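Local coordinates for cytochrome c (Pseudomonas aeruginosa, PDB 6RTE), which acts as the dihydro-heme d1 dehydrogenase NirN of heme d1 biosynthesis, pairing a cytochrome c part with an eight-bladed beta-propeller, at residues 228-233 with 295-300; 422-427 with 446-451. One frame throughout, in Å; residues are numbered along the deposited sequence.

Contact 1: 228-233 with 295-300; sequences SDDGRW and LPYANG
The ring of Y297 lies against the 228-231 turn, tying together two neighbouring blades of the beta-propeller. Each segment holds a type I beta turn. S228 CB sits over the centre of one face of the Y297 ring, a CH-pi contact 3.6 Å from the centroid. D229 N donates to Y297 OH almost straight, at 2.9 Å and 174°. Y297 OH in turn donates to D229 OD1 at 2.5 Å, on the anti lone pair. The D229 carboxylate plane is turned 42° from the plane of the ring, and the two bonds hold the phenol oxygen. H280 ND1 is also hydrogen-bonded to D229 OD1. Nearer the Y297 CB end, on the same side of the ring as S228, W233 slides past in the opposite direction, CD1 3.9 Å from Y297 CB. Within the turn, D230 CG lies between backbone N and carbonyl carbon (chi1 60°), which carries OD1 back over the loop, where it takes S228 OG nearly head-on and R232 N from above the carboxylate plane, the latter an Asx turn. Its other oxygen reaches across through water 1, which donates to D230 OD2 and Y297 O and accepts from W233 NE1 at 2.8 Å.

Contact 2: 422-427 with 446-451; sequences KKHDEI and GKVAGH
D425 meets the 446-449 backbone where the loop before strand 427-431 of one propeller blade packs on the segment leading into strand 449-454 of the next. Its CB lies 3.0 Å from K447 O, and its CA makes a CA-H...O contact with the same oxygen. With chi1 at 50°, CG stands between the backbone N and the carbonyl carbon, and from there the carboxylate splits its work. OD2 crosses to the other segment and takes G446 N at 2.9 Å on its anti side, 15° out of the carboxylate plane; R442 adds a salt bridge to this oxygen. OD1 stays with its own loop and accepts K423 NZ through its syn lone pair, also at 2.9 Å. With both oxygens engaged, the carboxylate is held against rotation. K423 reaches E426 OE1 only weakly, and the stronger partner of E426 is R440. One residue back, H424 O accepts A449 N in the carbonyl plane, while V448 CA approaches that oxygen at 3.2 Å. The H424 ring comes edge-on to V448, and its buried ND1 has no polar partner in the model. Farther along, I427 CD1 rests 3.9 Å from G450 CA, and water 2 donates to both E426 O and A449 O.

Contacts 1 and 2 lie on opposite sides of the chain's centre, with their own centres 39 Å apart and their nearest atoms about 20 Å apart, so neither touches the other. They follow in series along the chain, contact 1 closing before contact 2 opens, and both belong to the d1-type propeller. Each joins successive four-stranded antiparallel blades of the propeller: 221-259 with 270-309 in contact 1, 405-441 with 449-488 in contact 2. None of the four segments lies in the part of the chain, residues 46 to 198, that supplies the heme c pocket. A butanediol molecule, probably from the crystallisation liquor, lies about 4 Å from the W233 side chain in contact 1.

Contact 1: 228-233 with 295-300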
ATOM      1  N   SER A 228      15.493  -0.669  -1.047  1.00 19.99           N
ATOM      2  CA  SER A 228      16.596  -0.228  -0.194  1.00 19.41           C
ATOM      3  C   SER A 228      17.031   1.163  -0.608  1.00 20.02           C
ATOM      4  O   SER A 228      16.863   1.571  -1.766  1.00 18.78           O
ATOM      5  CB  SER A 228      17.765  -1.222  -0.259  1.00 18.65           C
ATOM      6  OG  SER A 228      18.292  -1.384  -1.575  1.00 19.10           O
ATOM      7  N   ASP A 229      17.575   1.923   0.356  1.00 22.45           N
ATOM      8  CA  ASP A 229      17.869   3.332   0.088  1.00 24.58           C
ATOM      9  C   ASP A 229      19.068   3.511  -0.829  1.00 24.16           C
ATOM     10  O   ASP A 229      19.262   4.619  -1.356  1.00 23.45           O
ATOM     11  CB  ASP A 229      18.089   4.106   1.401  1.00 25.44           C
ATOM     12  CG  ASP A 229      19.476   3.916   1.986  1.00 26.89           C
ATOM     13  OD1 ASP A 229      19.729   2.880   2.637  1.00 26.67           O
ATOM     14  OD2 ASP A 229      20.326   4.821   1.803  1.00 28.18           O
ATOM     15  N   ASP A 230      19.870   2.477  -1.033  1.00 24.19           N
ATOM     16  CA  ASP A 230      20.926   2.507  -2.036  1.00 24.10           C
ATOM     17  C   ASP A 230      20.453   2.024  -3.400  1.00 23.97           C
ATOM     18  O   ASP A 230      21.257   1.970  -4.334  1.00 23.88           O
ATOM     19  CB  ASP A 230      22.131   1.673  -1.577  1.00 23.89           C
ATOM     20  CG  ASP A 230      21.801   0.199  -1.343  1.00 22.36           C
ATOM     21  OD1 ASP A 230      20.667  -0.230  -1.653  1.00 20.30           O
ATOM     22  OD2 ASP A 230      22.688  -0.528  -0.824  1.00 22.82           O
ATOM     23  N   GLY A 231      19.175   1.649  -3.532  1.00 23.46           N
ATOM     24  CA  GLY A 231      18.606   1.267  -4.804  1.00 22.54           C
ATOM     25  C   GLY A 231      18.891  -0.144  -5.263  1.00 21.44           C
ATOM     26  O   GLY A 231      18.486  -0.503  -6.368  1.00 21.46           O
ATOM     27  N   ARG A 232      19.563  -0.965  -4.456  1.00 20.85           N
ATOM     28  CA  ARG A 232      19.985  -2.277  -4.932  1.00 21.59           C
ATOM     29  C   ARG A 232      18.915  -3.363  -4.794  1.00 20.42           C
ATOM     30  O   ARG A 232      18.881  -4.283  -5.623  1.00 20.47           O
ATOM     31  CB  ARG A 232      21.235  -2.740  -4.174  1.00 22.19           C
ATOM     32  CG  ARG A 232      22.486  -1.898  -4.425  1.00 22.92           C
ATOM     33  CD  ARG A 232      23.658  -2.369  -3.593  1.00 23.19           C
ATOM     34  NE  ARG A 232      24.179  -3.676  -4.017  1.00 23.07           N
ATOM     35  CZ  ARG A 232      25.051  -4.392  -3.321  1.00 23.35           C
ATOM     36  NH1 ARG A 232      25.498  -3.949  -2.157  1.00 24.80           N
ATOM     37  NH2 ARG A 232      25.490  -5.553  -3.786  1.00 22.24           N
ATOM     38  N   TRP A 233      18.049  -3.277  -3.782  1.00 19.18           N
ATOM     39  CA  TRP A 233      17.222  -4.401  -3.366  1.00 18.68           C
ATOM     40  C   TRP A 233      15.750  -4.034  -3.292  1.00 19.80           C
ATOM     41  O   TRP A 233      15.391  -2.949  -2.838  1.00 19.72           O
ATOM     42  CB  TRP A 233      17.657  -4.922  -1.980  1.00 18.25           C
ATOM     43  CG  TRP A 233      19.146  -5.072  -1.811  1.00 18.66           C
ATOM     44  CD1 TRP A 233      19.954  -4.349  -0.987  1.00 18.82           C
ATOM     45  CD2 TRP A 233      19.988  -5.994  -2.493  1.00 18.80           C
ATOM     46  NE1 TRP A 233      21.254  -4.771  -1.114  1.00 19.20           N
ATOM     47  CE2 TRP A 233      21.299  -5.780  -2.036  1.00 19.58           C
ATOM     48  CE3 TRP A 233      19.761  -6.986  -3.449  1.00 20.34           C
ATOM     49  CZ2 TRP A 233      22.382  -6.507  -2.511  1.00 20.38           C
ATOM     50  CZ3 TRP A 233      20.829  -7.708  -3.917  1.00 21.98           C
ATOM     51  CH2 TRP A 233      22.127  -7.468  -3.453  1.00 22.52           C
ATOM     52  N   LEU A 295      16.670  -6.057   8.870  1.00 24.60           N
ATOM     53  CA  LEU A 295      17.578  -6.710   7.931  1.00 22.78           C
ATOM     54  C   LEU A 295      18.534  -5.667   7.355  1.00 21.78           C
ATOM     55  O   LEU A 295      18.179  -4.971   6.382  1.00 19.24           O
ATOM     56  CB  LEU A 295      16.797  -7.395   6.816  1.00 25.60           C
ATOM     57  CG  LEU A 295      15.972  -8.625   7.222  1.00 30.82           C
ATOM     58  CD1 LEU A 295      14.576  -8.218   7.721  1.00 33.34           C
ATOM     59  CD2 LEU A 295      15.845  -9.585   6.070  1.00 32.84           C
ATOM     60  N   PRO A 296      19.732  -5.510   7.905  1.00 24.63           N
ATOM     61  CA  PRO A 296      20.662  -4.516   7.362  1.00 24.98           C
ATOM     62  C   PRO A 296      21.220  -4.912   6.004  1.00 23.05           C
ATOM     63  O   PRO A 296      21.482  -6.089   5.724  1.00 21.27           O
ATOM     64  CB  PRO A 296      21.777  -4.462   8.418  1.00 29.21           C
ATOM     65  CG  PRO A 296      21.741  -5.786   9.064  1.00 30.94           C
ATOM     66  CD  PRO A 296      20.285  -6.175   9.101  1.00 28.32           C
ATOM     67  N   TYR A 297      21.438  -3.899   5.150  1.00 21.93           N
ATOM     68  CA  TYR A 297      21.983  -4.143   3.820  1.00 20.81           C
ATOM     69  C   TYR A 297      23.211  -3.289   3.491  1.00 22.32           C
ATOM     70  O   TYR A 297      23.682  -3.345   2.356  1.00 23.29           O
ATOM     71  CB  TYR A 297      20.915  -3.934   2.732  1.00 19.28           C
ATOM     72  CG  TYR A 297      20.175  -2.624   2.798  1.00 20.48           C
ATOM     73  CD1 TYR A 297      20.766  -1.440   2.379  1.00 21.26           C
ATOM     74  CD2 TYR A 297      18.873  -2.575   3.268  1.00 21.28           C
ATOM     75  CE1 TYR A 297      20.091  -0.238   2.459  1.00 21.87           C
ATOM     76  CE2 TYR A 297      18.185  -1.381   3.346  1.00 21.69           C
ATOM     77  CZ  TYR A 297      18.794  -0.220   2.940  1.00 22.22           C
ATOM     78  OH  TYR A 297      18.101   0.961   3.029  1.00 22.58           O
ATOM     79  N   ALA A 298      23.755  -2.532   4.449  1.00 22.26           N
ATOM     80  CA  ALA A 298      24.975  -1.769   4.167  1.00 24.15           C
ATOM     81  C   ALA A 298      26.096  -2.678   3.684  1.00 24.79           C
ATOM     82  O   ALA A 298      26.878  -2.304   2.804  1.00 27.12           O
ATOM     83  CB  ALA A 298      25.439  -0.996   5.409  1.00 25.14           C
ATOM     84  N   ASN A 299      26.194  -3.881   4.238  1.00 23.51           N
ATOM     85  CA  ASN A 299      27.278  -4.792   3.889  1.00 24.87           C
ATOM     86  C   ASN A 299      26.887  -5.819   2.837  1.00 25.50           C
ATOM     87  O   ASN A 299      27.684  -6.723   2.549  1.00 28.63           O
ATOM     88  CB  ASN A 299      27.798  -5.477   5.142  1.00 28.95           C
ATOM     89  CG  ASN A 299      28.619  -4.539   6.003  1.00 34.77           C
ATOM     90  OD1 ASN A 299      28.172  -4.087   7.055  1.00 40.85           O
ATOM     91  ND2 ASN A 299      29.817  -4.233   5.555  1.00 33.30           N
ATOM     92  N   GLY A 300      25.718  -5.683   2.226  1.00 23.99           N
ATOM     93  CA  GLY A 300      25.348  -6.558   1.133  1.00 25.60           C
ATOM     94  C   GLY A 300      23.938  -7.085   1.266  1.00 24.79           C
ATOM     95  O   GLY A 300      23.140  -6.625   2.096  1.00 24.31           O
TER
HETATM   96  O   HOH W   1      23.248  -2.996  -0.215  1.00 20.27           O

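Contact 2: 422-427 with 446-451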
ATOM      1  N   LYS A 422     -19.416   7.028   8.118  1.00 77.11           N
ATOM      2  CA  LYS A 422     -20.664   7.128   7.370  1.00 81.31           C
ATOM      3  C   LYS A 422     -20.697   8.415   6.554  1.00 78.61           C
ATOM      4  O   LYS A 422     -21.223   8.440   5.435  1.00 79.33           O
ATOM      5  CB  LYS A 422     -21.856   7.062   8.327  1.00 84.38           C
ATOM      6  N   LYS A 423     -20.147   9.492   7.108  1.00 76.41           N
ATOM      7  CA  LYS A 423     -19.930  10.752   6.401  1.00 72.99           C
ATOM      8  C   LYS A 423     -18.476  10.768   5.946  1.00 67.57           C
ATOM      9  O   LYS A 423     -17.568  10.638   6.773  1.00 63.84           O
ATOM     10  CB  LYS A 423     -20.257  11.930   7.321  1.00 75.16           C
ATOM     11  CG  LYS A 423     -19.583  13.262   7.003  1.00 73.32           C
ATOM     12  CD  LYS A 423     -20.264  14.006   5.868  1.00 72.13           C
ATOM     13  CE  LYS A 423     -19.995  15.501   5.969  1.00 71.06           C
ATOM     14  NZ  LYS A 423     -20.389  16.233   4.737  1.00 70.70           N
ATOM     15  N   HIS A 424     -18.253  10.918   4.642  1.00 67.44           N
ATOM     16  CA  HIS A 424     -16.921  10.653   4.106  1.00 67.13           C
ATOM     17  C   HIS A 424     -16.624  11.349   2.783  1.00 65.31           C
ATOM     18  O   HIS A 424     -15.978  10.764   1.906  1.00 63.91           O
ATOM     19  CB  HIS A 424     -16.749   9.139   3.930  1.00 68.53           C
ATOM     20  CG  HIS A 424     -17.852   8.502   3.136  1.00 72.31           C
ATOM     21  ND1 HIS A 424     -17.977   8.661   1.773  1.00 72.36           N
ATOM     22  CD2 HIS A 424     -18.892   7.725   3.519  1.00 74.93           C
ATOM     23  CE1 HIS A 424     -19.037   7.998   1.348  1.00 74.19           C
ATOM     24  NE2 HIS A 424     -19.609   7.421   2.387  1.00 75.70           N
ATOM     25  N   ASP A 425     -17.059  12.601   2.634  1.00 65.34           N
ATOM     26  CA  ASP A 425     -16.818  13.361   1.411  1.00 63.18           C
ATOM     27  C   ASP A 425     -16.005  14.627   1.666  1.00 62.69           C
ATOM     28  O   ASP A 425     -15.945  15.503   0.800  1.00 61.03           O
ATOM     29  CB  ASP A 425     -18.144  13.711   0.727  1.00 64.40           C
ATOM     30  CG  ASP A 425     -19.156  14.344   1.682  1.00 67.02           C
ATOM     31  OD1 ASP A 425     -18.760  14.851   2.753  1.00 67.24           O
ATOM     32  OD2 ASP A 425     -20.361  14.326   1.355  1.00 68.93           O
ATOM     33  N   GLU A 426     -15.356  14.725   2.823  1.00 63.84           N
ATOM     34  CA  GLU A 426     -14.697  15.950   3.249  1.00 64.13           C
ATOM     35  C   GLU A 426     -13.257  15.654   3.625  1.00 60.23           C
ATOM     36  O   GLU A 426     -12.983  14.679   4.337  1.00 56.15           O
ATOM     37  CB  GLU A 426     -15.439  16.570   4.438  1.00 68.68           C
ATOM     38  CG  GLU A 426     -15.548  18.080   4.393  1.00 71.99           C
ATOM     39  CD  GLU A 426     -16.709  18.598   5.222  1.00 76.87           C
ATOM     40  OE1 GLU A 426     -17.852  18.603   4.712  1.00 79.25           O
ATOM     41  OE2 GLU A 426     -16.483  18.985   6.389  1.00 78.51           O
ATOM     42  N   ILE A 427     -12.345  16.492   3.137  1.00 61.41           N
ATOM     43  CA  ILE A 427     -10.943  16.483   3.534  1.00 63.91           C
ATOM     44  C   ILE A 427     -10.743  17.607   4.542  1.00 65.26           C
ATOM     45  O   ILE A 427     -11.136  18.752   4.289  1.00 69.54           O
ATOM     46  CB  ILE A 427     -10.019  16.664   2.318  1.00 65.43           C
ATOM     47  CG1 ILE A 427     -10.219  15.521   1.316  1.00 66.39           C
ATOM     48  CG2 ILE A 427      -8.558  16.756   2.755  1.00 65.38           C
ATOM     49  CD1 ILE A 427      -9.957  14.132   1.878  1.00 66.91           C
ATOM     50  N   GLY A 446     -21.103  13.856  -1.362  1.00 66.92           N
ATOM     51  CA  GLY A 446     -21.774  12.581  -1.343  1.00 67.30           C
ATOM     52  C   GLY A 446     -20.891  11.391  -1.653  1.00 65.67           C
ATOM     53  O   GLY A 446     -21.285  10.252  -1.362  1.00 64.63           O
ATOM     54  N   LYS A 447     -19.718  11.618  -2.234  1.00 68.79           N
ATOM     55  CA  LYS A 447     -18.836  10.543  -2.651  1.00 66.74           C
ATOM     56  C   LYS A 447     -17.624  10.469  -1.735  1.00 63.02           C
ATOM     57  O   LYS A 447     -17.255  11.438  -1.066  1.00 63.36           O
ATOM     58  CB  LYS A 447     -18.387  10.743  -4.100  1.00 66.27           C
ATOM     59  CG  LYS A 447     -19.554  10.937  -5.042  1.00 69.77           C
ATOM     60  CD  LYS A 447     -19.161  10.688  -6.472  1.00 71.47           C
ATOM     61  CE  LYS A 447     -20.356  10.862  -7.375  1.00 77.06           C
ATOM     62  NZ  LYS A 447     -20.043  10.427  -8.750  1.00 78.68           N
ATOM     63  N   VAL A 448     -17.005   9.293  -1.710  1.00 60.22           N
ATOM     64  CA  VAL A 448     -15.889   9.067  -0.804  1.00 60.21           C
ATOM     65  C   VAL A 448     -14.698   9.888  -1.287  1.00 55.52           C
ATOM     66  O   VAL A 448     -14.244   9.749  -2.428  1.00 53.71           O
ATOM     67  CB  VAL A 448     -15.558   7.570  -0.704  1.00 62.89           C
ATOM     68  CG1 VAL A 448     -15.479   6.953  -2.075  1.00 65.57           C
ATOM     69  CG2 VAL A 448     -14.253   7.352   0.057  1.00 60.05           C
ATOM     70  N   ALA A 449     -14.208  10.769  -0.421  1.00 54.91           N
ATOM     71  CA  ALA A 449     -13.028  11.579  -0.683  1.00 50.52           C
ATOM     72  C   ALA A 449     -11.919  11.135   0.258  1.00 49.88           C
ATOM     73  O   ALA A 449     -12.147  10.962   1.457  1.00 48.28           O
ATOM     74  CB  ALA A 449     -13.332  13.065  -0.488  1.00 51.87           C
ATOM     75  N   GLY A 450     -10.719  10.946  -0.281  1.00 49.45           N
ATOM     76  CA  GLY A 450      -9.620  10.520   0.557  1.00 49.06           C
ATOM     77  C   GLY A 450      -8.284  10.498  -0.144  1.00 45.87           C
ATOM     78  O   GLY A 450      -8.213  10.278  -1.351  1.00 44.34           O
ATOM     79  N   HIS A 451      -7.224  10.727   0.633  1.00 44.93           N
ATOM     80  CA  HIS A 451      -5.830  10.680   0.209  1.00 42.85           C
ATOM     81  C   HIS A 451      -5.395  11.956  -0.499  1.00 43.63           C
ATOM     82  O   HIS A 451      -6.020  12.387  -1.476  1.00 45.38           O
ATOM     83  CB  HIS A 451      -5.532   9.500  -0.710  1.00 39.60           C
ATOM     84  CG  HIS A 451      -4.070   9.329  -0.978  1.00 37.87           C
ATOM     85  ND1 HIS A 451      -3.407  10.031  -1.961  1.00 36.98           N
ATOM     86  CD2 HIS A 451      -3.131   8.568  -0.364  1.00 36.97           C
ATOM     87  CE1 HIS A 451      -2.126   9.694  -1.956  1.00 35.64           C
ATOM     88  NE2 HIS A 451      -1.937   8.809  -0.998  1.00 35.65           N
TER
HETATM   89  O   HOH W   2     -13.385  11.985   3.824  1.00 48.72           O